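Local coordinates for protein Phosphoglucosamine/phosphogalactosamine mutase (Sulfolobus tokodaii, PDB 2F7L) that interconverts the 6-phosphate and 1-phosphate forms of glucosamine and galactosamine, a magnesium-dependent step in making UDP-N-acetylglucosamine and UDP-N-acetylgalactosamine, at residues Pro20-Lys25 with Asp126-Glu131; Leu290-Leu295 with Lys410-Asp415; Pro189-Ala194 with Met344-Met349; Ala82-Gly87 with Pro335-Arg340. All blocks are in the same frame, centred on the assembly; numbering follows the deposited sequence.

Interaction 1 (Pro20-Lys25 with Asp126-Glu131); sequences PELVLK and DLFFTE
Lys25 and Glu131 form a salt bridge, with Lys25 NZ 2.8 Å from Glu131 OE2 and meeting that oxygen nearly along its C-O axis. Glu131 is where helix 118-130 gives way: its phi is positive, and from this first non-helical position its extended side chain brings the carboxylate to the lysine.

On its way to the ammonium, the lysine chain passes over the ring of Phe128. CE sits above one face, 3.7 Å from the ring centroid and 16° off the normal, which meets the geometry of a CH-pi contact; nearer the backbone, Lys25 CB approaches Phe128 CE2 at 3.4 Å. The lysine chain crosses the phenylalanine at about a right angle, and it bends at chi3 (131°) before CE and NZ turn to Glu131. Replacing the lysine by an alanine would probably leave the Glu131 carboxylate without this cationic mate and open a gap over the Phe128 face.

Leu22, one turn earlier, supplies the remaining apolar contact through CD1, which lies 3.3 Å from Phe128 CZ and reaches the ring obliquely. Since CG of Phe128 is anti to its backbone N (chi1 178°), the ring extends to helix 20-34 and meets both residues.

These helices belong to the first alpha/beta/alpha domain of the phosphohexose mutase fold, and the contact lies away from the probable magnesium site. Phe128 also packs on Leu4 and on Ala29 of helix 20-34, while Leu127 rests on Ala29, Thr32 and Phe33 of the same helix. From helix 20-34, Val23 and Leu24 pack on helix 50-63.

Interaction 2 (Leu290-Leu295 with Lys410-Asp415); sequences LVEEYL and KIIGKD
Glu292 and Ile412 bring a helix of one domain against a strand, and the turn after it, of another. Residues 290-295 are helical, with backbone bonds such as Tyr294 N to Leu290 O at 3.0 Å, whereas 410-413 are extended and the chain leaves the strand at Lys414. Asp415 then has a positive phi (62°), a turn in the path that directs the chain towards strand 416-422. No hydrogen bond joins the two segments, and they bury just 88 Å² in all, so the contact is slight.

Ile412 supplies van der Waals contact to the glutamate: its CD1 lies 4.1 Å from Glu292 OE1, and its CG2 is almost as near. With CG1 anti to the carbonyl carbon (chi1 -53°), both branches of the isoleucine face the same carboxylate oxygen.

The helix belongs to the third alpha/beta/alpha domain and the strand to the antiparallel sheet of the C-terminal domain, so the pair lies at an interdomain surface of the phosphohexose mutase fold.

The acidic groups have lysine partners: Glu292 OE2 pairs with Lys402 on strand 402-404, and Glu293 OE2 with Lys436. Glu293 OE1 stands 4.4 Å from Asp415 OD1, a proximity of like charges that Lys436 is likely to ease, since it also makes a weak, long ion pair with Asp415. Tyr370 OH adds a hydrogen bond to Glu293 OE1.

Interaction 3 (Pro189-Ala194 with Met344-Met349); sequences PLVARA and MSFALM
Phe346 reaches across from helix 342-356 to lie against Val191 and Ala192 on helix 188-194, and its ring makes both side-chain contacts of the pair. The phenylalanine CG stands anti to the backbone N (chi1 167°), which extends the ring across to the other helix, where its CD2/CE2 side is presented to the two small residues. Along this side of the ring, CD2 meets Val191 CG2 at 3.8 Å and CE2 meets Ala192 CB, also at 3.8 Å. Both methyl groups approach obliquely.

Val191 has CG1 anti to its carbonyl carbon (chi1 -62°), leaving CG2 between the backbone N and the carbonyl carbon as the branch that touches the ring. The valine and phenylalanine side chains run antiparallel, alongside one another. The nearest CA pair of the two segments, Val191 and Ala347, is 7.2 Å apart, and the summed buried surface is 122 Å².

The two helices belong to the second and third alpha/beta/alpha domains, which the contact joins by apolar packing. Helix 151-160 borders it, through Val156 against Val191 and Ile159 against Ala347, while Phe346 also packs on Val238 of strand 236-239.

Interaction 4 (Ala82-Gly87 with Pro335-Arg340); sequences AVKTLG and PHQYVR
Lys84 carries the contact from helix 76-86, extending its side chain to His336 and Gln337 in the loop between strand 329-332 and helix 342-356. At the start of the segment, Ala82 directs its CB away from the loop, and Val83 packs instead on Val109 of strand 103-109.

Lys84 follows with CG anti to the backbone N (chi1 175°) and a chain that stays extended until it bends at chi4 (61°). Its methylenes do the touching: CD lies 3.9 Å from Gln337 CB and 4.0 Å from Gln337 OE1, while CE comes to 3.3 Å from the carbonyl O of His336. The two side chains cross obliquely, and no hydrogen bond links the segments, so the evidence is for packing along the aliphatic part of the lysine. A serine in its place lacks the CD and CE methylenes and would probably leave a gap between helix and loop at Gln337 CB and the His336 carbonyl. Beyond it, Thr85 packs on Thr154, and Gly87, at the end of the segment, has a positive phi.

The Gln337 amide is held through NE2, which bonds to Asp341 OD2 and to Pro77 O at the start of helix 76-86. His336 stacks with Tyr81 of that helix and touches Ile159 of helix 151-160, while Tyr338 packs on helix 309-318. The contact thus joins the first and third alpha/beta/alpha domains, with helix 151-160 alongside.

How the interactions relate
Interactions 3 and 4 are direct neighbours: their centres lie 17 Å apart, and Met344 SD packs 3.4 Å from His336 ND1 where the 335-340 loop leads into helix 342-356. Interaction 4 is near the probable magnesium site, the Gln337 side chain being about 8 Å from that of Asp245; Arg340, in the same loop, forms a salt bridge with this aspartate. In interaction 3, the Phe346 side chain is about 12 Å from that of Asp241, another ligand assigned by similarity. Interactions 1 and 2 are peripheral, with centres 45 Å apart on opposite sides of the chain's centre. Interaction 1 is internal to one domain; the other three join different domains.

Interaction 1 (Pro20-Lys25 with Asp126-Glu131)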
# COMPACT_ATOMS: atom_id res chain seq x y z
N PRO A 20 11.04 22.78 -5.30
CA PRO A 20 11.96 22.22 -6.28
C PRO A 20 13.36 22.15 -5.67
O PRO A 20 14.09 21.21 -5.93
CB PRO A 20 11.91 23.23 -7.43
CG PRO A 20 10.64 23.93 -7.23
CD PRO A 20 10.47 24.05 -5.76
N GLU A 21 13.71 23.16 -4.86
CA GLU A 21 15.04 23.23 -4.23
C GLU A 21 15.36 22.03 -3.33
O GLU A 21 16.49 21.53 -3.33
CB GLU A 21 15.19 24.49 -3.38
CG GLU A 21 14.89 25.76 -4.11
CD GLU A 21 13.40 25.95 -4.33
OE1 GLU A 21 12.61 25.77 -3.37
OE2 GLU A 21 13.02 26.31 -5.47
N LEU A 22 14.35 21.59 -2.57
CA LEU A 22 14.52 20.47 -1.69
C LEU A 22 14.71 19.20 -2.51
O LEU A 22 15.67 18.45 -2.28
CB LEU A 22 13.29 20.33 -0.78
CG LEU A 22 13.18 19.13 0.19
CD1 LEU A 22 14.44 18.89 0.96
CD2 LEU A 22 12.09 19.44 1.16
N VAL A 23 13.82 18.98 -3.47
CA VAL A 23 13.90 17.81 -4.32
C VAL A 23 15.23 17.83 -5.07
O VAL A 23 15.83 16.79 -5.32
CB VAL A 23 12.71 17.77 -5.31
CG1 VAL A 23 12.91 16.65 -6.35
CG2 VAL A 23 11.40 17.58 -4.54
N LEU A 24 15.70 19.00 -5.44
CA LEU A 24 16.97 19.03 -6.13
C LEU A 24 18.08 18.45 -5.23
O LEU A 24 18.92 17.66 -5.70
CB LEU A 24 17.32 20.45 -6.58
CG LEU A 24 18.74 20.56 -7.17
CD1 LEU A 24 18.87 19.63 -8.38
CD2 LEU A 24 19.03 21.99 -7.55
N LYS A 25 18.08 18.84 -3.96
CA LYS A 25 19.11 18.36 -3.03
C LYS A 25 18.94 16.87 -2.72
O LYS A 25 19.92 16.10 -2.71
CB LYS A 25 19.05 19.17 -1.73
CG LYS A 25 20.32 19.16 -0.89
CD LYS A 25 20.35 20.41 -0.04
CE LYS A 25 20.66 20.10 1.40
NZ LYS A 25 20.78 21.33 2.24
N ASP A 126 21.89 11.50 5.69
CA ASP A 126 23.20 12.02 6.08
C ASP A 126 23.81 12.77 4.90
O ASP A 126 24.26 13.90 5.06
CB ASP A 126 24.15 10.89 6.49
CG ASP A 126 25.54 11.41 6.90
OD1 ASP A 126 25.59 12.18 7.89
OD2 ASP A 126 26.56 11.09 6.23
N LEU A 127 23.84 12.12 3.74
CA LEU A 127 24.36 12.72 2.51
C LEU A 127 23.69 14.05 2.27
O LEU A 127 24.34 15.06 2.02
CB LEU A 127 24.11 11.80 1.32
CG LEU A 127 24.91 10.51 1.44
CD1 LEU A 127 24.56 9.56 0.34
CD2 LEU A 127 26.39 10.87 1.40
N PHE A 128 22.37 14.06 2.35
CA PHE A 128 21.61 15.28 2.16
C PHE A 128 22.12 16.37 3.10
O PHE A 128 22.52 17.44 2.64
CB PHE A 128 20.13 15.00 2.41
CG PHE A 128 19.24 16.20 2.28
CD1 PHE A 128 19.08 17.08 3.35
CD2 PHE A 128 18.54 16.44 1.09
CE1 PHE A 128 18.23 18.18 3.25
CE2 PHE A 128 17.68 17.54 0.96
CZ PHE A 128 17.53 18.42 2.05
N PHE A 129 22.15 16.10 4.41
CA PHE A 129 22.61 17.11 5.38
C PHE A 129 24.09 17.49 5.35
O PHE A 129 24.44 18.66 5.51
CB PHE A 129 22.19 16.70 6.79
CG PHE A 129 20.69 16.68 7.00
CD1 PHE A 129 19.92 17.82 6.77
CD2 PHE A 129 20.04 15.50 7.37
CE1 PHE A 129 18.53 17.80 6.91
CE2 PHE A 129 18.64 15.46 7.51
CZ PHE A 129 17.88 16.61 7.28
N THR A 130 24.98 16.53 5.14
CA THR A 130 26.41 16.82 5.07
C THR A 130 26.78 17.28 3.66
O THR A 130 27.90 17.70 3.41
CB THR A 130 27.23 15.57 5.33
OG1 THR A 130 26.85 14.57 4.37
CG2 THR A 130 27.03 15.06 6.77
N GLU A 131 25.82 17.14 2.75
CA GLU A 131 26.02 17.50 1.35
C GLU A 131 27.23 16.84 0.69
O GLU A 131 27.91 17.47 -0.12
CB GLU A 131 26.10 19.04 1.20
CG GLU A 131 25.10 19.76 2.09
CD GLU A 131 24.68 21.13 1.57
OE1 GLU A 131 25.55 21.93 1.21
OE2 GLU A 131 23.46 21.42 1.54

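Interaction 2 (Leu290-Leu295 with Lys410-Asp415)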
# COMPACT_ATOMS: atom_id res chain seq x y z
N LEU A 290 -9.87 -11.53 12.61
CA LEU A 290 -10.68 -12.36 11.73
C LEU A 290 -9.75 -13.18 10.80
O LEU A 290 -10.04 -14.33 10.45
CB LEU A 290 -11.59 -11.42 10.92
CG LEU A 290 -12.05 -11.54 9.48
CD1 LEU A 290 -12.74 -10.23 9.17
CD2 LEU A 290 -10.91 -11.76 8.49
N VAL A 291 -8.63 -12.56 10.41
CA VAL A 291 -7.66 -13.21 9.55
C VAL A 291 -7.20 -14.55 10.15
O VAL A 291 -7.10 -15.55 9.43
CB VAL A 291 -6.44 -12.28 9.31
CG1 VAL A 291 -5.77 -11.94 10.62
CG2 VAL A 291 -5.43 -12.94 8.36
N GLU A 292 -6.93 -14.57 11.45
CA GLU A 292 -6.49 -15.82 12.09
C GLU A 292 -7.60 -16.85 12.06
O GLU A 292 -7.37 -18.02 11.74
CB GLU A 292 -6.12 -15.60 13.55
CG GLU A 292 -4.81 -14.92 13.78
CD GLU A 292 -4.41 -14.96 15.24
OE1 GLU A 292 -5.28 -14.71 16.10
OE2 GLU A 292 -3.22 -15.24 15.51
N GLU A 293 -8.80 -16.41 12.40
CA GLU A 293 -9.94 -17.29 12.42
C GLU A 293 -10.10 -18.04 11.12
O GLU A 293 -10.18 -19.27 11.10
CB GLU A 293 -11.19 -16.48 12.71
CG GLU A 293 -12.38 -17.29 13.19
CD GLU A 293 -13.45 -16.39 13.77
OE1 GLU A 293 -13.09 -15.35 14.38
OE2 GLU A 293 -14.65 -16.72 13.63
N TYR A 294 -10.13 -17.30 10.02
CA TYR A 294 -10.31 -17.89 8.71
C TYR A 294 -9.09 -18.65 8.19
O TYR A 294 -9.23 -19.75 7.69
CB TYR A 294 -10.68 -16.81 7.70
CG TYR A 294 -11.42 -17.33 6.49
CD1 TYR A 294 -12.81 -17.41 6.48
CD2 TYR A 294 -10.73 -17.74 5.36
CE1 TYR A 294 -13.49 -17.89 5.37
CE2 TYR A 294 -11.40 -18.22 4.24
CZ TYR A 294 -12.78 -18.29 4.25
OH TYR A 294 -13.45 -18.73 3.14
N LEU A 295 -7.91 -18.08 8.29
CA LEU A 295 -6.74 -18.79 7.78
C LEU A 295 -6.37 -19.97 8.63
O LEU A 295 -5.62 -20.84 8.18
CB LEU A 295 -5.55 -17.84 7.64
CG LEU A 295 -5.72 -16.73 6.59
CD1 LEU A 295 -4.43 -15.93 6.48
CD2 LEU A 295 -6.11 -17.32 5.23
N LYS A 410 -1.77 -4.71 20.93
CA LYS A 410 -2.89 -5.39 20.32
C LYS A 410 -3.28 -6.54 21.21
O LYS A 410 -2.42 -7.31 21.65
CB LYS A 410 -2.54 -5.96 18.95
CG LYS A 410 -3.74 -6.54 18.24
CD LYS A 410 -3.34 -7.53 17.17
CE LYS A 410 -4.54 -8.04 16.39
NZ LYS A 410 -5.16 -6.99 15.54
N ILE A 411 -4.57 -6.64 21.50
CA ILE A 411 -5.03 -7.73 22.31
C ILE A 411 -6.07 -8.52 21.55
O ILE A 411 -7.00 -7.97 20.99
CB ILE A 411 -5.59 -7.24 23.63
CG1 ILE A 411 -4.41 -6.83 24.50
CG2 ILE A 411 -6.45 -8.31 24.28
CD1 ILE A 411 -4.65 -7.00 25.93
N ILE A 412 -5.87 -9.82 21.53
CA ILE A 412 -6.80 -10.69 20.84
C ILE A 412 -7.46 -11.68 21.78
O ILE A 412 -6.79 -12.43 22.50
CB ILE A 412 -6.10 -11.47 19.74
CG1 ILE A 412 -5.36 -10.50 18.82
CG2 ILE A 412 -7.12 -12.29 18.98
CD1 ILE A 412 -4.35 -11.17 17.93
N GLY A 413 -8.79 -11.66 21.76
CA GLY A 413 -9.59 -12.54 22.58
C GLY A 413 -10.66 -13.20 21.72
O GLY A 413 -10.80 -12.88 20.54
N LYS A 414 -11.42 -14.11 22.31
CA LYS A 414 -12.46 -14.81 21.58
C LYS A 414 -13.49 -13.82 21.01
O LYS A 414 -14.18 -13.12 21.76
CB LYS A 414 -13.16 -15.80 22.50
CG LYS A 414 -13.87 -16.91 21.78
CD LYS A 414 -12.91 -18.04 21.44
CE LYS A 414 -13.65 -19.23 20.81
NZ LYS A 414 -12.79 -20.44 20.75
N ASP A 415 -13.56 -13.74 19.69
CA ASP A 415 -14.51 -12.85 19.05
C ASP A 415 -14.37 -11.37 19.31
O ASP A 415 -15.36 -10.64 19.32
CB ASP A 415 -15.94 -13.27 19.41
CG ASP A 415 -16.28 -14.64 18.88
OD1 ASP A 415 -15.78 -14.98 17.79
OD2 ASP A 415 -17.05 -15.37 19.53

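Interaction 3 (Pro189-Ala194 with Met344-Met349)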
# COMPACT_ATOMS: atom_id res chain seq x y z
N PRO A 189 -7.43 -1.35 -15.95
CA PRO A 189 -8.39 -1.64 -17.02
C PRO A 189 -7.78 -2.54 -18.10
O PRO A 189 -8.48 -3.32 -18.75
CB PRO A 189 -8.73 -0.24 -17.55
CG PRO A 189 -8.56 0.60 -16.38
CD PRO A 189 -7.28 0.09 -15.79
N LEU A 190 -6.48 -2.43 -18.28
CA LEU A 190 -5.82 -3.24 -19.28
C LEU A 190 -5.83 -4.67 -18.81
O LEU A 190 -6.10 -5.58 -19.60
CB LEU A 190 -4.39 -2.73 -19.49
CG LEU A 190 -4.02 -1.97 -20.78
CD1 LEU A 190 -5.15 -1.17 -21.34
CD2 LEU A 190 -2.85 -1.08 -20.47
N VAL A 191 -5.55 -4.91 -17.54
CA VAL A 191 -5.58 -6.29 -17.07
C VAL A 191 -7.02 -6.82 -17.21
O VAL A 191 -7.21 -7.95 -17.64
CB VAL A 191 -5.05 -6.44 -15.60
CG1 VAL A 191 -3.61 -6.00 -15.51
CG2 VAL A 191 -5.84 -5.60 -14.66
N ALA A 192 -8.02 -6.00 -16.89
CA ALA A 192 -9.42 -6.42 -17.01
C ALA A 192 -9.72 -6.87 -18.45
O ALA A 192 -10.33 -7.92 -18.68
CB ALA A 192 -10.36 -5.29 -16.62
N ARG A 193 -9.28 -6.06 -19.41
CA ARG A 193 -9.47 -6.34 -20.82
C ARG A 193 -8.88 -7.70 -21.22
O ARG A 193 -9.44 -8.40 -22.07
CB ARG A 193 -8.83 -5.26 -21.66
CG ARG A 193 -9.53 -5.01 -22.96
CD ARG A 193 -8.97 -3.80 -23.63
NE ARG A 193 -7.52 -3.94 -23.77
CZ ARG A 193 -6.75 -3.14 -24.50
NH1 ARG A 193 -7.26 -2.12 -25.16
NH2 ARG A 193 -5.44 -3.37 -24.55
N ALA A 194 -7.76 -8.07 -20.62
CA ALA A 194 -7.15 -9.34 -20.95
C ALA A 194 -7.98 -10.47 -20.40
O ALA A 194 -8.07 -11.53 -21.00
CB ALA A 194 -5.73 -9.43 -20.41
N MET A 344 -2.43 -6.45 -9.46
CA MET A 344 -2.14 -7.85 -9.19
C MET A 344 -3.26 -8.42 -8.34
O MET A 344 -3.66 -9.57 -8.52
CB MET A 344 -0.82 -8.04 -8.45
CG MET A 344 -0.41 -9.51 -8.28
SD MET A 344 0.06 -10.37 -9.81
CE MET A 344 -1.52 -11.09 -10.31
N SER A 345 -3.75 -7.60 -7.42
CA SER A 345 -4.81 -8.01 -6.52
C SER A 345 -6.11 -8.20 -7.24
O SER A 345 -6.81 -9.18 -7.00
CB SER A 345 -4.97 -6.98 -5.42
OG SER A 345 -3.74 -6.80 -4.76
N PHE A 346 -6.45 -7.24 -8.10
CA PHE A 346 -7.69 -7.30 -8.86
C PHE A 346 -7.74 -8.59 -9.71
O PHE A 346 -8.80 -9.22 -9.85
CB PHE A 346 -7.80 -6.07 -9.76
CG PHE A 346 -8.87 -6.18 -10.81
CD1 PHE A 346 -10.20 -5.99 -10.49
CD2 PHE A 346 -8.54 -6.48 -12.13
CE1 PHE A 346 -11.19 -6.09 -11.46
CE2 PHE A 346 -9.53 -6.58 -13.10
CZ PHE A 346 -10.86 -6.38 -12.76
N ALA A 347 -6.60 -8.96 -10.28
CA ALA A 347 -6.48 -10.16 -11.10
C ALA A 347 -6.65 -11.43 -10.26
O ALA A 347 -7.35 -12.38 -10.66
CB ALA A 347 -5.13 -10.19 -11.81
N LEU A 348 -6.00 -11.47 -9.11
CA LEU A 348 -6.09 -12.63 -8.25
C LEU A 348 -7.52 -12.77 -7.77
O LEU A 348 -8.02 -13.88 -7.61
CB LEU A 348 -5.17 -12.48 -7.05
CG LEU A 348 -3.68 -12.68 -7.35
CD1 LEU A 348 -2.85 -12.32 -6.12
CD2 LEU A 348 -3.43 -14.11 -7.76
N MET A 349 -8.19 -11.64 -7.56
CA MET A 349 -9.56 -11.69 -7.07
C MET A 349 -10.47 -12.32 -8.11
O MET A 349 -11.26 -13.19 -7.79
CB MET A 349 -10.06 -10.29 -6.71
CG MET A 349 -11.40 -10.27 -5.98
SD MET A 349 -11.34 -11.08 -4.36
CE MET A 349 -11.15 -9.66 -3.28

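Interaction 4 (Ala82-Gly87 with Pro335-Arg340)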
# COMPACT_ATOMS: atom_id res chain seq x y z
N ALA A 82 9.28 -2.73 -12.81
CA ALA A 82 10.21 -2.42 -13.87
C ALA A 82 11.65 -2.49 -13.34
O ALA A 82 12.49 -3.19 -13.90
CB ALA A 82 9.91 -1.05 -14.43
N VAL A 83 11.94 -1.78 -12.25
CA VAL A 83 13.30 -1.82 -11.73
C VAL A 83 13.64 -3.24 -11.28
O VAL A 83 14.78 -3.70 -11.42
CB VAL A 83 13.50 -0.81 -10.58
CG1 VAL A 83 12.36 -0.88 -9.65
CG2 VAL A 83 14.79 -1.11 -9.84
N LYS A 84 12.64 -3.94 -10.76
CA LYS A 84 12.84 -5.31 -10.31
C LYS A 84 13.25 -6.26 -11.45
O LYS A 84 14.23 -6.99 -11.33
CB LYS A 84 11.55 -5.84 -9.67
CG LYS A 84 11.58 -7.30 -9.26
CD LYS A 84 10.22 -7.77 -8.77
CE LYS A 84 10.10 -9.28 -8.77
NZ LYS A 84 11.09 -9.94 -7.86
N THR A 85 12.54 -6.24 -12.56
CA THR A 85 12.85 -7.19 -13.60
C THR A 85 13.49 -6.65 -14.87
O THR A 85 13.89 -7.43 -15.75
CB THR A 85 11.58 -7.95 -14.04
OG1 THR A 85 10.84 -7.15 -14.96
CG2 THR A 85 10.68 -8.27 -12.82
N LEU A 86 13.60 -5.33 -14.98
CA LEU A 86 14.16 -4.76 -16.19
C LEU A 86 15.65 -4.44 -16.13
O LEU A 86 16.21 -3.94 -17.09
CB LEU A 86 13.34 -3.53 -16.60
CG LEU A 86 12.53 -3.66 -17.90
CD1 LEU A 86 12.10 -5.06 -18.12
CD2 LEU A 86 11.34 -2.74 -17.85
N GLY A 87 16.27 -4.75 -14.99
CA GLY A 87 17.70 -4.52 -14.82
C GLY A 87 18.18 -3.26 -14.12
O GLY A 87 19.37 -3.08 -13.93
N PRO A 335 5.15 -14.53 -5.74
CA PRO A 335 5.47 -14.98 -7.10
C PRO A 335 5.58 -13.83 -8.10
O PRO A 335 6.38 -13.90 -9.02
CB PRO A 335 4.33 -15.97 -7.41
CG PRO A 335 3.29 -15.67 -6.38
CD PRO A 335 4.06 -15.33 -5.16
N HIS A 336 4.78 -12.79 -7.92
CA HIS A 336 4.84 -11.62 -8.79
C HIS A 336 5.93 -10.72 -8.21
O HIS A 336 7.04 -10.64 -8.73
CB HIS A 336 3.52 -10.87 -8.76
CG HIS A 336 3.46 -9.71 -9.69
ND1 HIS A 336 2.84 -8.52 -9.36
CD2 HIS A 336 3.87 -9.58 -10.97
CE1 HIS A 336 2.86 -7.71 -10.40
NE2 HIS A 336 3.47 -8.33 -11.39
N GLN A 337 5.60 -10.03 -7.12
CA GLN A 337 6.55 -9.18 -6.42
C GLN A 337 6.17 -9.03 -4.95
O GLN A 337 5.04 -9.31 -4.55
CB GLN A 337 6.71 -7.81 -7.10
CG GLN A 337 5.49 -6.99 -7.37
CD GLN A 337 5.85 -5.73 -8.13
OE1 GLN A 337 7.03 -5.41 -8.25
NE2 GLN A 337 4.85 -5.02 -8.63
N TYR A 338 7.14 -8.59 -4.14
CA TYR A 338 6.93 -8.43 -2.71
C TYR A 338 6.16 -7.19 -2.29
O TYR A 338 5.70 -7.12 -1.14
CB TYR A 338 8.28 -8.44 -1.98
CG TYR A 338 8.95 -9.79 -2.04
CD1 TYR A 338 8.40 -10.91 -1.39
CD2 TYR A 338 10.11 -9.97 -2.79
CE1 TYR A 338 8.97 -12.15 -1.51
CE2 TYR A 338 10.69 -11.21 -2.91
CZ TYR A 338 10.12 -12.28 -2.28
OH TYR A 338 10.71 -13.49 -2.46
N VAL A 339 6.00 -6.23 -3.19
CA VAL A 339 5.29 -5.00 -2.86
C VAL A 339 3.78 -5.08 -3.06
O VAL A 339 3.29 -6.01 -3.70
CB VAL A 339 5.84 -3.78 -3.69
CG1 VAL A 339 7.30 -3.48 -3.29
CG2 VAL A 339 5.73 -4.06 -5.19
N ARG A 340 3.06 -4.12 -2.50
CA ARG A 340 1.61 -4.05 -2.64
C ARG A 340 1.34 -3.76 -4.11
O ARG A 340 1.91 -2.82 -4.65
CB ARG A 340 1.06 -2.90 -1.83
CG ARG A 340 1.87 -2.55 -0.64
CD ARG A 340 1.27 -1.38 0.01
NE ARG A 340 2.00 -0.16 -0.32
CZ ARG A 340 1.65 1.04 0.13
NH1 ARG A 340 0.57 1.16 0.92
NH2 ARG A 340 2.37 2.10 -0.18